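Local coordinates for protein RE68036p (Drosophila melanogaster, PDB 1SQH) that is of uncertain function but is probably an acyltransferase, perhaps transferring acyl groups to glycine, at residues F131-R134 with V135-A139; V156-H159 with E160-F163; V187-W191 with P192-E196. All coordinates share one frame; numbering follows the deposited sequence.

How the contacts relate
The three contacts follow one another in series along the chain, and none touches another. Contact 1 lies in helix 129-141, which comes just before strand 147-157, and contact 2 turns from the end of that strand into helix 159-163; their centres are about 34 Å apart. Both adjoin the mixed sheet: helix 129-141 packs on strands 123-128 and 289-299, and contact 2 starts at the end of its strand 147-157. Contact 3 leaves helix 184-189, between strands 174-177 and 211-216 of the four-stranded antiparallel sheet, its centre about 27 Å from that of contact 1 and about 29 Å from that of contact 2. Each thus settles its own helix or turn locally, two beside the mixed sheet and one beside the antiparallel sheet.

Contact 1: F131-R134 with V135-A139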
ATOM      1  N   PHE A 131      -4.728  13.700  11.416  1.00 31.27           N
ATOM      2  CA  PHE A 131      -3.417  14.289  11.164  1.00 31.33           C
ATOM      3  C   PHE A 131      -3.426  15.097   9.875  1.00 31.66           C
ATOM      4  O   PHE A 131      -2.514  15.887   9.628  1.00 32.79           O
ATOM      5  CB  PHE A 131      -2.327  13.212  11.020  1.00 31.31           C
ATOM      6  CG  PHE A 131      -2.148  12.332  12.228  1.00 30.35           C
ATOM      7  CD1 PHE A 131      -2.179  12.861  13.516  1.00 29.50           C
ATOM      8  CD2 PHE A 131      -1.894  10.971  12.068  1.00 29.51           C
ATOM      9  CE1 PHE A 131      -1.955  12.039  14.644  1.00 31.41           C
ATOM     10  CE2 PHE A 131      -1.667  10.139  13.178  1.00 29.36           C
ATOM     11  CZ  PHE A 131      -1.699  10.675  14.469  1.00 29.36           C
ATOM     12  N   CYS A 132      -4.452  14.905   9.054  1.00 30.34           N
ATOM     13  CA  CYS A 132      -4.529  15.590   7.772  1.00 31.79           C
ATOM     14  C   CYS A 132      -4.403  17.116   7.761  1.00 33.79           C
ATOM     15  O   CYS A 132      -3.534  17.654   7.073  1.00 33.04           O
ATOM     16  CB  CYS A 132      -5.811  15.178   7.039  1.00 32.14           C
ATOM     17  SG  CYS A 132      -5.794  13.460   6.430  1.00 28.29           S
ATOM     18  N   ASN A 133      -5.253  17.812   8.509  1.00 34.48           N
ATOM     19  CA  ASN A 133      -5.214  19.276   8.516  1.00 36.36           C
ATOM     20  C   ASN A 133      -3.867  19.814   8.990  1.00 35.35           C
ATOM     21  O   ASN A 133      -3.232  20.623   8.306  1.00 34.16           O
ATOM     22  CB  ASN A 133      -6.334  19.842   9.401  1.00 39.38           C
ATOM     23  CG  ASN A 133      -6.612  21.322   9.129  1.00 43.55           C
ATOM     24  OD1 ASN A 133      -7.076  21.690   8.044  1.00 44.60           O
ATOM     25  ND2 ASN A 133      -6.328  22.175  10.115  1.00 43.65           N
ATOM     26  N   ARG A 134      -3.426  19.359  10.155  1.00 34.22           N
ATOM     27  CA  ARG A 134      -2.166  19.832  10.687  1.00 33.88           C
ATOM     28  C   ARG A 134      -0.990  19.539   9.763  1.00 33.79           C
ATOM     29  O   ARG A 134      -0.135  20.396   9.566  1.00 33.53           O
ATOM     30  CB  ARG A 134      -1.910  19.230  12.066  1.00 35.51           C
ATOM     31  CG  ARG A 134      -0.680  19.791  12.745  1.00 36.99           C
ATOM     32  CD  ARG A 134      -0.601  19.405  14.213  1.00 37.16           C
ATOM     33  NE  ARG A 134       0.589  19.982  14.830  1.00 39.69           N
ATOM     34  CZ  ARG A 134       0.911  19.857  16.113  1.00 40.16           C
ATOM     35  NH1 ARG A 134       0.130  19.170  16.940  1.00 41.91           N
ATOM     36  NH2 ARG A 134       2.023  20.418  16.570  1.00 41.86           N
ATOM     37  N   VAL A 135      -0.943  18.348   9.173  1.00 32.03           N
ATOM     38  CA  VAL A 135       0.179  18.031   8.297  1.00 30.45           C
ATOM     39  C   VAL A 135       0.181  18.901   7.040  1.00 30.17           C
ATOM     40  O   VAL A 135       1.239  19.180   6.472  1.00 29.40           O
ATOM     41  CB  VAL A 135       0.177  16.555   7.864  1.00 29.23           C
ATOM     42  CG1 VAL A 135      -0.841  16.332   6.754  1.00 26.43           C
ATOM     43  CG2 VAL A 135       1.567  16.154   7.411  1.00 28.57           C
ATOM     44  N   LYS A 136      -0.996  19.331   6.601  1.00 29.74           N
ATOM     45  CA  LYS A 136      -1.060  20.171   5.413  1.00 31.57           C
ATOM     46  C   LYS A 136      -0.549  21.572   5.752  1.00 32.88           C
ATOM     47  O   LYS A 136       0.101  22.218   4.925  1.00 33.62           O
ATOM     48  CB  LYS A 136      -2.489  20.229   4.866  1.00 30.40           C
ATOM     49  CG  LYS A 136      -3.011  18.875   4.361  1.00 29.91           C
ATOM     50  CD  LYS A 136      -4.492  18.932   3.998  1.00 30.22           C
ATOM     51  CE  LYS A 136      -5.058  17.536   3.708  1.00 31.77           C
ATOM     52  NZ  LYS A 136      -6.511  17.567   3.349  1.00 29.40           N
ATOM     53  N   GLU A 137      -0.835  22.028   6.971  1.00 33.40           N
ATOM     54  CA  GLU A 137      -0.384  23.342   7.433  1.00 35.13           C
ATOM     55  C   GLU A 137       1.142  23.328   7.473  1.00 35.05           C
ATOM     56  O   GLU A 137       1.808  24.263   7.020  1.00 34.08           O
ATOM     57  CB  GLU A 137      -0.938  23.630   8.829  1.00 37.80           C
ATOM     58  CG  GLU A 137      -2.460  23.741   8.899  1.00 42.94           C
ATOM     59  CD  GLU A 137      -2.972  23.822  10.335  1.00 46.89           C
ATOM     60  OE1 GLU A 137      -2.522  24.726  11.081  1.00 48.78           O
ATOM     61  OE2 GLU A 137      -3.821  22.980  10.721  1.00 48.19           O
ATOM     62  N   LEU A 138       1.687  22.241   8.005  1.00 35.84           N
ATOM     63  CA  LEU A 138       3.126  22.061   8.090  1.00 36.83           C
ATOM     64  C   LEU A 138       3.734  22.122   6.694  1.00 37.75           C
ATOM     65  O   LEU A 138       4.712  22.829   6.465  1.00 38.47           O
ATOM     66  CB  LEU A 138       3.439  20.710   8.744  1.00 36.35           C
ATOM     67  CG  LEU A 138       4.897  20.264   8.842  1.00 34.28           C
ATOM     68  CD1 LEU A 138       5.755  21.387   9.422  1.00 35.54           C
ATOM     69  CD2 LEU A 138       4.973  19.022   9.715  1.00 33.41           C
ATOM     70  N   ALA A 139       3.149  21.381   5.757  1.00 39.17           N
ATOM     71  CA  ALA A 139       3.649  21.367   4.383  1.00 39.97           C
ATOM     72  C   ALA A 139       3.775  22.786   3.847  1.00 39.68           C
ATOM     73  O   ALA A 139       4.759  23.130   3.189  1.00 38.27           O
ATOM     74  CB  ALA A 139       2.714  20.564   3.491  1.00 40.25           C
TER
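Phe131 and Val135 sit one turn apart on helix 129-141, joined by the i to i+4 bond from Val135 N to Phe131 O (3.0 Å). The same spacing links Lys136 N to Cys132 O, Glu137 N to Asn133 O and Leu138 N to Arg134 O, so the turn is regular alpha-helix.

Aliphatic carbon crowds these carbonyls. A chi1 of 78° tips CG1 of Val135 back against the preceding turn, to 3.0 Å from Cys132 O, a tight fit. Lys136, extended beyond CG, lays its methylenes past the same oxygen, with CG also 3.0 Å from Cys132 O; its length carries NZ on to a salt bridge with Glu295.

On the exposed side polar residues suit the water. Asn133 ND2 stands 2.7 Å from Glu137 OE2, but the angle is too poor for a hydrogen bond, and the amide and carboxylate planes are 59° apart.

Around the helix, Arg134 reaches helix 104-112, pairing with Glu111 and making a cation-pi contact with Trp107. Buried Val135 bridges Trp107 of that helix, Leu124 of strand 123-128 and Ile297 of strand 289-299.

Contact 2: V156-H159 with E160-F163; sequences VLSH and EDAF
Ser158 caps the helix that Asp161 helps to start: Ser158 OG accepts from Asp161 N at 3.1 Å, which makes Ser158 the N-cap. A chi1 of 72° sets OG between the backbone N and the carbonyl carbon, turned to meet that first-turn amide, and a short hydroxyl side chain is well suited to the task. In a direct capping box the carboxylate of Asp161 would accept from Ser158 N; here a water does the joining, accepting from Ser158 N (2.8 Å) and donating to Asp161 OD2 (2.7 Å). The acidic group probably also gains from lying near the positive end of the helix dipole.

The close-packed side is apolar. Leu157 splays its two methyls over the first turn, CD2 lying 3.8 Å from Ala162 CB and CD1 3.7 Å from Asp161 CB, and the small methyl of Ala162 lets the strand end come near. Backbone bonds tighten the turn, from Ala162 N to Ser158 O and from Phe163 N to His159 O. Trimming Leu157 to an alanine would probably open a gap beside Ala162 and leave the strand end less firmly fitted to the helix.

The solvent side, with the exposed Glu160 and Asp161, is looser. Glu160 bends at chi2 (92°), bringing OE1 back to 3.4 Å from Ser158 CB.

The side chains of His159 and Phe163 run alongside each other toward helix 248-263, their rings oblique, with His159 CE1 3.9 Å from Phe163 CD2 and Phe163 CB over one face of the imidazole. On that helix His159 NE2 bonds to Ala261 O, and Phe163 makes a cation-pi contact with Arg262. Leu157 pairs by backbone with Leu268 of strand 268-273, and Ala162 packs on that same residue.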
ATOM      1  N   VAL A 156     -11.999  -3.918   4.365  1.00 19.36           N
ATOM      2  CA  VAL A 156     -11.485  -5.085   5.094  1.00 18.29           C
ATOM      3  C   VAL A 156     -12.327  -6.359   5.005  1.00 17.82           C
ATOM      4  O   VAL A 156     -13.561  -6.323   5.090  1.00 15.36           O
ATOM      5  CB  VAL A 156     -11.287  -4.742   6.600  1.00 18.95           C
ATOM      6  CG1 VAL A 156     -10.736  -5.942   7.360  1.00 17.84           C
ATOM      7  CG2 VAL A 156     -10.347  -3.557   6.746  1.00 16.93           C
ATOM      8  N   LEU A 157     -11.638  -7.484   4.846  1.00 16.72           N
ATOM      9  CA  LEU A 157     -12.283  -8.793   4.768  1.00 18.32           C
ATOM     10  C   LEU A 157     -11.463  -9.737   5.640  1.00 19.09           C
ATOM     11  O   LEU A 157     -10.244  -9.855   5.458  1.00 17.37           O
ATOM     12  CB  LEU A 157     -12.299  -9.298   3.326  1.00 16.59           C
ATOM     13  CG  LEU A 157     -12.936 -10.672   3.086  1.00 17.38           C
ATOM     14  CD1 LEU A 157     -14.461 -10.600   3.210  1.00 13.57           C
ATOM     15  CD2 LEU A 157     -12.537 -11.132   1.683  1.00 16.62           C
ATOM     16  N   SER A 158     -12.123 -10.396   6.593  1.00 18.65           N
ATOM     17  CA  SER A 158     -11.417 -11.301   7.494  1.00 18.10           C
ATOM     18  C   SER A 158     -10.700 -12.411   6.733  1.00 16.84           C
ATOM     19  O   SER A 158     -11.038 -12.733   5.594  1.00 15.86           O
ATOM     20  CB  SER A 158     -12.383 -11.906   8.518  1.00 16.38           C
ATOM     21  OG  SER A 158     -13.253 -12.852   7.913  1.00 17.22           O
ATOM     22  N   HIS A 159      -9.690 -12.985   7.363  1.00 17.72           N
ATOM     23  CA  HIS A 159      -8.948 -14.052   6.729  1.00 19.49           C
ATOM     24  C   HIS A 159      -9.877 -15.253   6.529  1.00 20.08           C
ATOM     25  O   HIS A 159      -9.928 -15.825   5.435  1.00 20.69           O
ATOM     26  CB  HIS A 159      -7.727 -14.426   7.578  1.00 19.46           C
ATOM     27  CG  HIS A 159      -6.914 -15.532   6.994  1.00 20.34           C
ATOM     28  ND1 HIS A 159      -7.045 -16.844   7.397  1.00 22.62           N
ATOM     29  CD2 HIS A 159      -5.992 -15.533   6.004  1.00 18.48           C
ATOM     30  CE1 HIS A 159      -6.237 -17.603   6.681  1.00 22.02           C
ATOM     31  NE2 HIS A 159      -5.587 -16.831   5.828  1.00 22.56           N
ATOM     32  N   GLU A 160     -10.620 -15.619   7.576  1.00 21.24           N
ATOM     33  CA  GLU A 160     -11.554 -16.742   7.498  1.00 22.58           C
ATOM     34  C   GLU A 160     -12.485 -16.569   6.299  1.00 23.17           C
ATOM     35  O   GLU A 160     -12.693 -17.498   5.514  1.00 23.34           O
ATOM     36  CB  GLU A 160     -12.415 -16.845   8.763  1.00 23.73           C
ATOM     37  CG  GLU A 160     -11.666 -16.828  10.075  1.00 30.07           C
ATOM     38  CD  GLU A 160     -11.522 -15.419  10.641  1.00 31.62           C
ATOM     39  OE1 GLU A 160     -10.883 -14.579   9.971  1.00 29.83           O
ATOM     40  OE2 GLU A 160     -12.057 -15.158  11.747  1.00 33.51           O
ATOM     41  N   ASP A 161     -13.055 -15.376   6.155  1.00 21.78           N
ATOM     42  CA  ASP A 161     -13.951 -15.142   5.035  1.00 23.16           C
ATOM     43  C   ASP A 161     -13.217 -15.269   3.716  1.00 22.02           C
ATOM     44  O   ASP A 161     -13.717 -15.906   2.792  1.00 22.87           O
ATOM     45  CB  ASP A 161     -14.614 -13.769   5.135  1.00 23.57           C
ATOM     46  CG  ASP A 161     -15.731 -13.747   6.160  1.00 28.62           C
ATOM     47  OD1 ASP A 161     -16.290 -14.837   6.447  1.00 28.50           O
ATOM     48  OD2 ASP A 161     -16.059 -12.647   6.663  1.00 29.50           O
ATOM     49  N   ALA A 162     -12.034 -14.668   3.630  1.00 20.44           N
ATOM     50  CA  ALA A 162     -11.243 -14.740   2.413  1.00 20.37           C
ATOM     51  C   ALA A 162     -10.852 -16.190   2.120  1.00 20.24           C
ATOM     52  O   ALA A 162     -10.907 -16.643   0.975  1.00 18.96           O
ATOM     53  CB  ALA A 162      -9.990 -13.875   2.546  1.00 20.78           C
ATOM     54  N   PHE A 163     -10.479 -16.918   3.166  1.00 21.94           N
ATOM     55  CA  PHE A 163     -10.064 -18.317   3.031  1.00 23.61           C
ATOM     56  C   PHE A 163     -11.151 -19.213   2.447  1.00 24.04           C
ATOM     57  O   PHE A 163     -10.871 -20.062   1.599  1.00 22.30           O
ATOM     58  CB  PHE A 163      -9.635 -18.868   4.397  1.00 23.96           C
ATOM     59  CG  PHE A 163      -9.031 -20.250   4.340  1.00 25.34           C
ATOM     60  CD1 PHE A 163      -9.836 -21.379   4.222  1.00 25.53           C
ATOM     61  CD2 PHE A 163      -7.647 -20.419   4.397  1.00 25.90           C
ATOM     62  CE1 PHE A 163      -9.270 -22.656   4.164  1.00 27.42           C
ATOM     63  CE2 PHE A 163      -7.075 -21.690   4.340  1.00 26.42           C
ATOM     64  CZ  PHE A 163      -7.886 -22.810   4.223  1.00 27.62           C
TER
HETATM   65  O   HOH W   1     -14.851 -10.280   7.155  1.00 26.03           O

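Contact 3: V187-W191 with P192-E196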
ATOM      1  N   VAL A 187       0.150  -3.035 -17.883  1.00 34.64           N
ATOM      2  CA  VAL A 187      -0.618  -2.591 -16.726  1.00 34.97           C
ATOM      3  C   VAL A 187      -0.260  -1.144 -16.371  1.00 34.77           C
ATOM      4  O   VAL A 187      -1.121  -0.363 -15.963  1.00 34.06           O
ATOM      5  CB  VAL A 187      -0.387  -3.526 -15.483  1.00 33.72           C
ATOM      6  CG1 VAL A 187       1.049  -3.899 -15.369  1.00 33.74           C
ATOM      7  CG2 VAL A 187      -0.828  -2.830 -14.197  1.00 32.31           C
ATOM      8  N   HIS A 188       1.006  -0.787 -16.552  1.00 34.11           N
ATOM      9  CA  HIS A 188       1.462   0.561 -16.241  1.00 35.25           C
ATOM     10  C   HIS A 188       0.960   1.585 -17.265  1.00 35.32           C
ATOM     11  O   HIS A 188       0.723   2.749 -16.927  1.00 33.51           O
ATOM     12  CB  HIS A 188       2.994   0.594 -16.171  1.00 35.01           C
ATOM     13  CG  HIS A 188       3.543   1.858 -15.586  1.00 37.03           C
ATOM     14  ND1 HIS A 188       3.606   3.043 -16.290  1.00 36.84           N
ATOM     15  CD2 HIS A 188       4.026   2.131 -14.350  1.00 38.42           C
ATOM     16  CE1 HIS A 188       4.104   3.989 -15.514  1.00 37.89           C
ATOM     17  NE2 HIS A 188       4.368   3.462 -14.330  1.00 38.94           N
ATOM     18  N   ASP A 189       0.785   1.147 -18.509  1.00 36.13           N
ATOM     19  CA  ASP A 189       0.314   2.040 -19.567  1.00 38.25           C
ATOM     20  C   ASP A 189      -1.136   2.471 -19.397  1.00 40.07           C
ATOM     21  O   ASP A 189      -1.539   3.507 -19.928  1.00 40.06           O
ATOM     22  CB  ASP A 189       0.453   1.390 -20.943  1.00 37.08           C
ATOM     23  CG  ASP A 189      -0.057   2.291 -22.061  1.00 37.76           C
ATOM     24  OD1 ASP A 189       0.482   3.411 -22.213  1.00 37.47           O
ATOM     25  OD2 ASP A 189      -0.997   1.889 -22.785  1.00 34.77           O
ATOM     26  N   SER A 190      -1.920   1.682 -18.672  1.00 42.32           N
ATOM     27  CA  SER A 190      -3.324   2.017 -18.480  1.00 45.64           C
ATOM     28  C   SER A 190      -3.561   2.914 -17.268  1.00 47.83           C
ATOM     29  O   SER A 190      -4.704   3.160 -16.881  1.00 48.52           O
ATOM     30  CB  SER A 190      -4.161   0.738 -18.376  1.00 44.64           C
ATOM     31  OG  SER A 190      -3.708  -0.089 -17.323  1.00 47.34           O
ATOM     32  N   TRP A 191      -2.474   3.396 -16.675  1.00 50.70           N
ATOM     33  CA  TRP A 191      -2.552   4.295 -15.527  1.00 53.48           C
ATOM     34  C   TRP A 191      -2.694   5.733 -16.030  1.00 55.65           C
ATOM     35  O   TRP A 191      -1.852   6.214 -16.787  1.00 56.37           O
ATOM     36  CB  TRP A 191      -1.287   4.177 -14.684  1.00 52.86           C
ATOM     37  CG  TRP A 191      -1.255   2.988 -13.774  1.00 52.78           C
ATOM     38  CD1 TRP A 191      -2.089   1.912 -13.797  1.00 50.97           C
ATOM     39  CD2 TRP A 191      -0.329   2.758 -12.701  1.00 53.02           C
ATOM     40  NE1 TRP A 191      -1.742   1.026 -12.804  1.00 51.36           N
ATOM     41  CE2 TRP A 191      -0.666   1.522 -12.117  1.00 52.65           C
ATOM     42  CE3 TRP A 191       0.754   3.482 -12.180  1.00 52.58           C
ATOM     43  CZ2 TRP A 191       0.041   0.989 -11.031  1.00 53.06           C
ATOM     44  CZ3 TRP A 191       1.460   2.952 -11.101  1.00 52.89           C
ATOM     45  CH2 TRP A 191       1.098   1.716 -10.538  1.00 52.43           C
ATOM     46  N   PRO A 192      -3.757   6.437 -15.611  1.00 57.75           N
ATOM     47  CA  PRO A 192      -3.959   7.819 -16.054  1.00 59.14           C
ATOM     48  C   PRO A 192      -3.047   8.842 -15.388  1.00 60.05           C
ATOM     49  O   PRO A 192      -2.545   9.754 -16.043  1.00 60.22           O
ATOM     50  CB  PRO A 192      -5.431   8.065 -15.740  1.00 59.52           C
ATOM     51  CG  PRO A 192      -5.628   7.278 -14.492  1.00 60.20           C
ATOM     52  CD  PRO A 192      -4.902   5.975 -14.805  1.00 59.40           C
ATOM     53  N   ASN A 193      -2.836   8.692 -14.086  1.00 61.39           N
ATOM     54  CA  ASN A 193      -1.990   9.627 -13.352  1.00 63.13           C
ATOM     55  C   ASN A 193      -0.799   8.892 -12.747  1.00 63.18           C
ATOM     56  O   ASN A 193      -0.521   8.996 -11.550  1.00 63.91           O
ATOM     57  CB  ASN A 193      -2.803  10.323 -12.255  1.00 64.62           C
ATOM     58  CG  ASN A 193      -4.036  11.035 -12.803  1.00 66.02           C
ATOM     59  OD1 ASN A 193      -3.930  12.024 -13.534  1.00 65.42           O
ATOM     60  ND2 ASN A 193      -5.215  10.527 -12.453  1.00 66.75           N
ATOM     61  N   LYS A 194      -0.109   8.150 -13.606  1.00 62.14           N
ATOM     62  CA  LYS A 194       1.065   7.362 -13.246  1.00 60.84           C
ATOM     63  C   LYS A 194       2.261   8.240 -12.872  1.00 58.93           C
ATOM     64  O   LYS A 194       3.033   8.645 -13.737  1.00 59.82           O
ATOM     65  CB  LYS A 194       1.425   6.466 -14.430  1.00 61.49           C
ATOM     66  CG  LYS A 194       1.412   7.224 -15.752  1.00 61.60           C
ATOM     67  CD  LYS A 194       1.078   6.326 -16.930  1.00 62.94           C
ATOM     68  CE  LYS A 194       0.691   7.157 -18.156  1.00 62.79           C
ATOM     69  NZ  LYS A 194       0.206   6.313 -19.286  1.00 63.58           N
ATOM     70  N   GLY A 195       2.402   8.524 -11.581  1.00 55.94           N
ATOM     71  CA  GLY A 195       3.505   9.341 -11.109  1.00 51.63           C
ATOM     72  C   GLY A 195       3.881   8.955  -9.690  1.00 48.29           C
ATOM     73  O   GLY A 195       4.788   9.534  -9.098  1.00 47.70           O
ATOM     74  N   GLU A 196       3.177   7.965  -9.149  1.00 45.29           N
ATOM     75  CA  GLU A 196       3.417   7.490  -7.789  1.00 43.16           C
ATOM     76  C   GLU A 196       4.052   6.108  -7.811  1.00 41.05           C
ATOM     77  O   GLU A 196       4.761   5.727  -6.883  1.00 40.54           O
ATOM     78  CB  GLU A 196       2.099   7.439  -7.006  1.00 41.84           C
ATOM     79  CG  GLU A 196       1.494   8.804  -6.684  1.00 40.87           C
ATOM     80  CD  GLU A 196       0.125   8.692  -6.030  1.00 40.73           C
ATOM     81  OE1 GLU A 196      -0.198   7.601  -5.516  1.00 41.83           O
ATOM     82  OE2 GLU A 196      -0.627   9.691  -6.019  1.00 39.48           O
TER
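Lys194 folding back against Trp191 and His188 makes this a local, mostly surface contact, where the chain leaves helix 184-189 for the loop before helix 199-208. In the GNAT fold, which this chain probably has, two helices lie between the first two strands, as 184-189 and 199-208 do here between 174-177 and 211-216.

The first torsion turns the lysine back toward the helix end: a chi1 of 46° swings CG back above its own backbone, and the extended remainder then runs past Trp191 O, with CD only 2.9 Å from that oxygen. Closer to the backbone, Lys194 CB meets the edge of the indole in its plane, 3.8 Å from Trp191 CE3. The same CB lies 3.8 Å from His188 CE1, approaching that ring obliquely. A lysine suits this surface because its methylenes can lie against the rings while the ammonium group stays by polar atoms: NZ makes a weak hydrogen bond to Asp189 O (3.4 Å), and Asp189 OD1, at 4.1 Å from NZ, is too far for a salt bridge, though the opposite charges probably still attract.

Both rings also have partners deeper in the fold. His188 NE2 bonds to Gly197 O, while Trp191 packs on Leu202 of helix 199-208 and Met236 of strand 234-239. Pro192 follows, with CD 4.0 Å from Trp191 CB. Just past the helix end, Ser190 turns its hydroxyl back so that OG donates to Val187 O at 2.9 Å, from 39° above the carbonyl plane.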